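Local coordinates for protein cytochrome c, putative (Geobacter sulfurreducens, PDB 2CZS) that carries two covalently attached c-type hemes, each with two histidines on its iron, and probably serves in electron transfer, at residues D32-C37 against M63-C68. Numbering follows the deposited sequence.
With NA (sodium ion), chain E; HEM (protoporphyrin IX containing Fe), chain G; SO4 (sulfate ion), chain D.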
ATOM      1  N   ASP A  32      -8.678   4.897   2.221  1.00 23.51           N
ATOM      2  CA  ASP A  32      -8.003   6.199   2.374  1.00 24.53           C
ATOM      3  C   ASP A  32      -6.484   6.035   2.441  1.00 23.49           C
ATOM      4  O   ASP A  32      -5.732   6.803   1.835  1.00 24.59           O
ATOM      5  CB  ASP A  32      -8.509   6.955   3.590  1.00 26.13           C
ATOM      6  CG  ASP A  32      -9.928   7.410   3.429  1.00 28.72           C
ATOM      7  OD1 ASP A  32     -10.361   7.564   2.271  1.00 33.19           O
ATOM      8  OD2 ASP A  32     -10.619   7.566   4.456  1.00 31.52           O
ATOM      9  N   LEU A  33      -6.040   5.006   3.168  1.00 22.58           N
ATOM     10  CA  LEU A  33      -4.620   4.693   3.215  1.00 21.70           C
ATOM     11  C   LEU A  33      -4.073   4.269   1.870  1.00 20.38           C
ATOM     12  O   LEU A  33      -2.993   4.728   1.461  1.00 20.97           O
ATOM     13  CB  LEU A  33      -4.338   3.659   4.298  1.00 21.19           C
ATOM     14  CG  LEU A  33      -4.662   4.174   5.699  1.00 22.26           C
ATOM     15  CD1 LEU A  33      -4.527   3.052   6.713  1.00 24.66           C
ATOM     16  CD2 LEU A  33      -3.791   5.358   6.100  1.00 25.49           C
ATOM     17  N   ASP A  34      -4.797   3.420   1.142  1.00 19.19           N
ATOM     18  CA  ASP A  34      -4.370   2.972  -0.158  1.00 20.10           C
ATOM     19  C   ASP A  34      -4.085   4.156  -1.101  1.00 21.50           C
ATOM     20  O   ASP A  34      -3.166   4.106  -1.902  1.00 20.73           O
ATOM     21  CB  ASP A  34      -5.447   2.126  -0.821  1.00 19.00           C
ATOM     22  CG  ASP A  34      -5.671   0.788  -0.184  1.00 18.81           C
ATOM     23  OD1 ASP A  34      -4.740   0.171   0.355  1.00 19.38           O
ATOM     24  OD2 ASP A  34      -6.806   0.301  -0.311  1.00 19.90           O
ATOM     25  N   ARG A  35      -4.894   5.218  -1.010  1.00 22.60           N
ATOM     26  CA  ARG A  35      -4.727   6.370  -1.895  1.00 24.63           C
ATOM     27  C   ARG A  35      -3.375   7.007  -1.630  1.00 24.13           C
ATOM     28  O   ARG A  35      -2.748   7.498  -2.567  1.00 26.55           O
ATOM     29  CB  ARG A  35      -5.846   7.414  -1.691  1.00 24.84           C
ATOM     30  CG  ARG A  35      -7.264   6.838  -1.550  1.00 27.59           C
ATOM     31  CD  ARG A  35      -8.354   7.871  -1.104  1.00 29.09           C
ATOM     32  NE  ARG A  35      -9.727   7.332  -1.200  1.00 26.69           N
ATOM     33  CZ  ARG A  35     -10.300   7.061  -2.369  0.50 22.58           C
ATOM     34  NH1 ARG A  35      -9.613   7.281  -3.477  0.50 23.76           N
ATOM     35  NH2 ARG A  35     -11.523   6.569  -2.446  0.50 21.65           N
ATOM     36  N   GLN A  36      -2.932   7.018  -0.357  1.00 24.21           N
ATOM     37  CA  GLN A  36      -1.632   7.605   0.006  1.00 23.29           C
ATOM     38  C   GLN A  36      -0.430   6.788  -0.463  1.00 22.88           C
ATOM     39  O   GLN A  36       0.647   7.340  -0.681  1.00 22.75           O
ATOM     40  CB  GLN A  36      -1.537   7.899   1.515  1.00 24.03           C
ATOM     41  CG  GLN A  36      -2.560   8.943   2.013  1.00 27.72           C
ATOM     42  CD  GLN A  36      -2.849   8.857   3.503  1.00 33.41           C
ATOM     43  OE1 GLN A  36      -1.949   8.780   4.324  1.00 36.15           O
ATOM     44  NE2 GLN A  36      -4.124   8.902   3.855  1.00 33.25           N
ATOM     45  N   CYS A  37      -0.602   5.489  -0.690  1.00 22.10           N
ATOM     46  CA  CYS A  37       0.529   4.652  -1.178  1.00 20.92           C
ATOM     47  C   CYS A  37       1.095   5.065  -2.554  1.00 22.23           C
ATOM     48  O   CYS A  37       2.277   4.840  -2.803  1.00 21.64           O
ATOM     49  CB  CYS A  37       0.176   3.170  -1.233  1.00 20.26           C
ATOM     50  SG  CYS A  37      -0.758   2.543   0.165  1.00 18.23           S
ATOM     51  N   MET A  63      -6.299   1.356  -6.369  1.00 25.28           N
ATOM     52  CA  MET A  63      -5.784  -0.021  -6.257  1.00 23.26           C
ATOM     53  C   MET A  63      -5.731  -0.397  -4.777  1.00 21.59           C
ATOM     54  O   MET A  63      -5.214   0.368  -3.945  1.00 21.16           O
ATOM     55  CB  MET A  63      -4.418  -0.153  -6.881  1.00 23.25           C
ATOM     56  CG  MET A  63      -4.075  -1.583  -7.287  1.00 25.18           C
ATOM     57  SD  MET A  63      -2.334  -1.757  -7.657  1.00 32.39           S
ATOM     58  CE  MET A  63      -2.169  -0.729  -9.130  1.00 32.90           C
ATOM     59  N   ARG A  64      -6.261  -1.570  -4.453  1.00 20.15           N
ATOM     60  CA  ARG A  64      -6.509  -1.905  -3.044  1.00 20.72           C
ATOM     61  C   ARG A  64      -5.231  -2.524  -2.430  1.00 20.49           C
ATOM     62  O   ARG A  64      -5.167  -3.745  -2.200  1.00 20.35           O
ATOM     63  CB  ARG A  64      -7.719  -2.851  -2.882  1.00 23.07           C
ATOM     64  CG  ARG A  64      -9.081  -2.255  -3.212  1.00 24.56           C
ATOM     65  CD  ARG A  64     -10.190  -3.268  -2.925  1.00 29.58           C
ATOM     66  NE  ARG A  64     -10.264  -3.645  -1.514  1.00 32.34           N
ATOM     67  CZ  ARG A  64     -10.853  -4.752  -1.048  1.00 33.02           C
ATOM     68  NH1 ARG A  64     -11.416  -5.630  -1.875  1.00 35.13           N
ATOM     69  NH2 ARG A  64     -10.867  -4.997   0.256  1.00 33.76           N
ATOM     70  N   CYS A  65      -4.240  -1.675  -2.157  1.00 19.22           N
ATOM     71  CA  CYS A  65      -2.933  -2.205  -1.727  1.00 18.41           C
ATOM     72  C   CYS A  65      -3.068  -3.125  -0.524  1.00 18.40           C
ATOM     73  O   CYS A  65      -2.474  -4.225  -0.477  1.00 19.08           O
ATOM     74  CB  CYS A  65      -1.987  -1.081  -1.340  1.00 19.57           C
ATOM     75  SG  CYS A  65      -1.848   0.253  -2.529  1.00 19.81           S
ATOM     76  N   LEU A  66      -3.810  -2.648   0.468  1.00 18.52           N
ATOM     77  CA  LEU A  66      -3.860  -3.248   1.787  1.00 20.19           C
ATOM     78  C   LEU A  66      -4.690  -4.489   1.813  1.00 21.05           C
ATOM     79  O   LEU A  66      -4.713  -5.180   2.819  1.00 23.21           O
ATOM     80  CB  LEU A  66      -4.285  -2.239   2.857  1.00 19.35           C
ATOM     81  CG  LEU A  66      -3.221  -1.147   3.073  1.00 17.22           C
ATOM     82  CD1 LEU A  66      -3.830  -0.038   3.939  1.00 19.72           C
ATOM     83  CD2 LEU A  66      -1.920  -1.718   3.708  1.00 18.01           C
ATOM     84  N   PHE A  67      -5.330  -4.790   0.692  1.00 21.04           N
ATOM     85  CA  PHE A  67      -6.137  -5.991   0.590  1.00 22.38           C
ATOM     86  C   PHE A  67      -5.191  -7.165   0.344  1.00 22.12           C
ATOM     87  O   PHE A  67      -5.387  -8.261   0.915  1.00 23.12           O
ATOM     88  CB  PHE A  67      -7.155  -5.848  -0.533  1.00 22.45           C
ATOM     89  CG  PHE A  67      -8.054  -7.017  -0.663  1.00 24.15           C
ATOM     90  CD1 PHE A  67      -8.795  -7.449   0.422  1.00 26.66           C
ATOM     91  CD2 PHE A  67      -8.168  -7.682  -1.875  1.00 25.52           C
ATOM     92  CE1 PHE A  67      -9.645  -8.546   0.316  1.00 27.38           C
ATOM     93  CE2 PHE A  67      -9.024  -8.787  -1.991  1.00 26.04           C
ATOM     94  CZ  PHE A  67      -9.747  -9.216  -0.897  1.00 29.54           C
ATOM     95  N   CYS A  68      -4.170  -6.938  -0.485  1.00 21.22           N
ATOM     96  CA  CYS A  68      -3.175  -7.982  -0.768  1.00 21.45           C
ATOM     97  C   CYS A  68      -1.929  -7.892   0.083  1.00 21.42           C
ATOM     98  O   CYS A  68      -1.304  -8.916   0.363  1.00 21.19           O
ATOM     99  CB  CYS A  68      -2.779  -7.945  -2.224  1.00 21.40           C
ATOM    100  SG  CYS A  68      -4.229  -8.102  -3.283  1.00 21.74           S
TER
HETATM  101 NA    NA E 302      -7.782  -2.244   0.745  1.00 22.83          NA
HETATM  102  CHA HEM G 501       4.364  -6.959  -5.670  1.00 22.75           C
HETATM  103  CHB HEM G 501       3.109  -2.764  -3.690  1.00 19.99           C
HETATM  104  CHC HEM G 501      -1.463  -3.474  -4.895  1.00 20.84           C
HETATM  105  CHD HEM G 501      -0.306  -8.204  -5.077  1.00 22.02           C
HETATM  106  C1A HEM G 501       4.470  -5.715  -5.113  1.00 20.97           C
HETATM  107  C2A HEM G 501       5.675  -4.966  -4.835  1.00 23.26           C
HETATM  108  C3A HEM G 501       5.307  -3.794  -4.303  1.00 21.76           C
HETATM  109  C4A HEM G 501       3.863  -3.787  -4.216  1.00 19.61           C
HETATM  110  CMA HEM G 501       6.224  -2.652  -3.825  1.00 21.64           C
HETATM  111  CAA HEM G 501       7.115  -5.474  -5.141  1.00 23.56           C
HETATM  112  CBA HEM G 501       7.565  -6.428  -4.040  1.00 30.36           C
HETATM  113  CGA HEM G 501       9.050  -6.734  -4.143  1.00 35.74           C
HETATM  114  O1A HEM G 501       9.863  -5.796  -4.390  1.00 38.52           O
HETATM  115  O2A HEM G 501       9.433  -7.929  -3.969  1.00 39.64           O
HETATM  116  C1B HEM G 501       1.787  -2.527  -3.878  1.00 17.35           C
HETATM  117  C2B HEM G 501       1.096  -1.268  -3.646  1.00 20.62           C
HETATM  118  C3B HEM G 501      -0.180  -1.488  -4.005  1.00 20.17           C
HETATM  119  C4B HEM G 501      -0.328  -2.840  -4.468  1.00 20.06           C
HETATM  120  CMB HEM G 501       1.725   0.020  -3.059  1.00 19.28           C
HETATM  121  CAB HEM G 501      -1.355  -0.471  -4.032  1.00 19.47           C
HETATM  122  CBB HEM G 501      -1.126   0.543  -4.935  1.00 21.05           C
HETATM  123  C1C HEM G 501      -1.597  -4.842  -4.982  1.00 21.72           C
HETATM  124  C2C HEM G 501      -2.813  -5.600  -5.107  1.00 20.87           C
HETATM  125  C3C HEM G 501      -2.510  -6.895  -5.143  1.00 22.43           C
HETATM  126  C4C HEM G 501      -1.051  -7.028  -5.046  1.00 20.22           C
HETATM  127  CMC HEM G 501      -4.209  -4.927  -5.133  1.00 18.23           C
HETATM  128  CAC HEM G 501      -3.466  -8.093  -5.275  1.00 25.54           C
HETATM  129  CBC HEM G 501      -4.505  -8.056  -6.127  1.00 23.22           C
HETATM  130  C1D HEM G 501       1.053  -8.323  -5.286  1.00 20.27           C
HETATM  131  C2D HEM G 501       1.770  -9.567  -5.547  1.00 21.05           C
HETATM  132  C3D HEM G 501       3.222  -9.189  -5.750  1.00 23.13           C
HETATM  133  C4D HEM G 501       3.261  -7.758  -5.591  1.00 19.83           C
HETATM  134  CMD HEM G 501       1.203 -11.004  -5.610  1.00 25.39           C
HETATM  135  CAD HEM G 501       4.403 -10.146  -6.021  1.00 25.21           C
HETATM  136  CBD HEM G 501       4.714 -10.819  -4.679  1.00 33.17           C
HETATM  137  CGD HEM G 501       5.277  -9.824  -3.692  1.00 34.74           C
HETATM  138  O1D HEM G 501       6.416  -9.334  -3.942  1.00 38.33           O
HETATM  139  O2D HEM G 501       4.587  -9.519  -2.674  1.00 31.89           O
HETATM  140  NA  HEM G 501       3.390  -4.951  -4.721  1.00 20.63           N
HETATM  141  NB  HEM G 501       0.910  -3.443  -4.408  1.00 19.85           N
HETATM  142  NC  HEM G 501      -0.545  -5.761  -4.965  1.00 19.17           N
HETATM  143  ND  HEM G 501       1.961  -7.296  -5.317  1.00 21.15           N
HETATM  144 FE   HEM G 501       1.387  -5.356  -4.877  1.00 20.48          FE
HETATM  145  S   SO4 D 203     -13.832  -8.623  -0.062  0.75 41.43           S
HETATM  146  O1  SO4 D 203     -15.117  -8.090   0.396  0.75 39.70           O
HETATM  147  O2  SO4 D 203     -13.925 -10.079  -0.034  0.75 39.64           O
HETATM  148  O3  SO4 D 203     -13.555  -8.125  -1.418  0.75 40.98           O
HETATM  149  O4  SO4 D 203     -12.746  -8.189   0.820  0.75 41.78           O
HETATM  150  O   HOH W   1      -3.864   2.778  -4.261  1.00 23.74           O
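A buried carboxylate, D34, does most of the polar work where helix 30-37 meets the short, weakly bonded helical turn 65-68. Its CG lies anti to the carbonyl carbon (chi1 -69°), which carries the carboxylate toward the 63-68 backbone. D34 OD1 accepts the N-H of L66 through its syn lone pair (L66 N to D34 OD1 3.0 Å, N-H...O 154°). D34 OD2 binds the sodium ion NA at 2.9 Å. Aspartate suits this place because its short chain presents two oxygens with separate tasks, and the amides at the start of the turn are likely to stabilise its negative charge. A water donates to both D34 O and M63 O, bridging the two backbones.

Apolar packing flanks this polar patch. Branched L66 covers the carboxylate with CG and CD1, and its CD1 fills against L33 CB at 3.7 Å. In a separate patch, next to the heme edge, C37 SG and C65 SG lie 3.7 Å apart; cysteine is required at both because its sulfur makes the thioether, each to a different heme.

C65 and C68 supply the cysteines of a CXXCH motif, while M63 SD packs 3.4 Å from HEM CHC. An alanine at D34 would lose the L66 bond and the sodium ligand, and would probably loosen the turn. The contact thus joins the attachment sites of both hemes, consistent with holding them close enough for electron exchange.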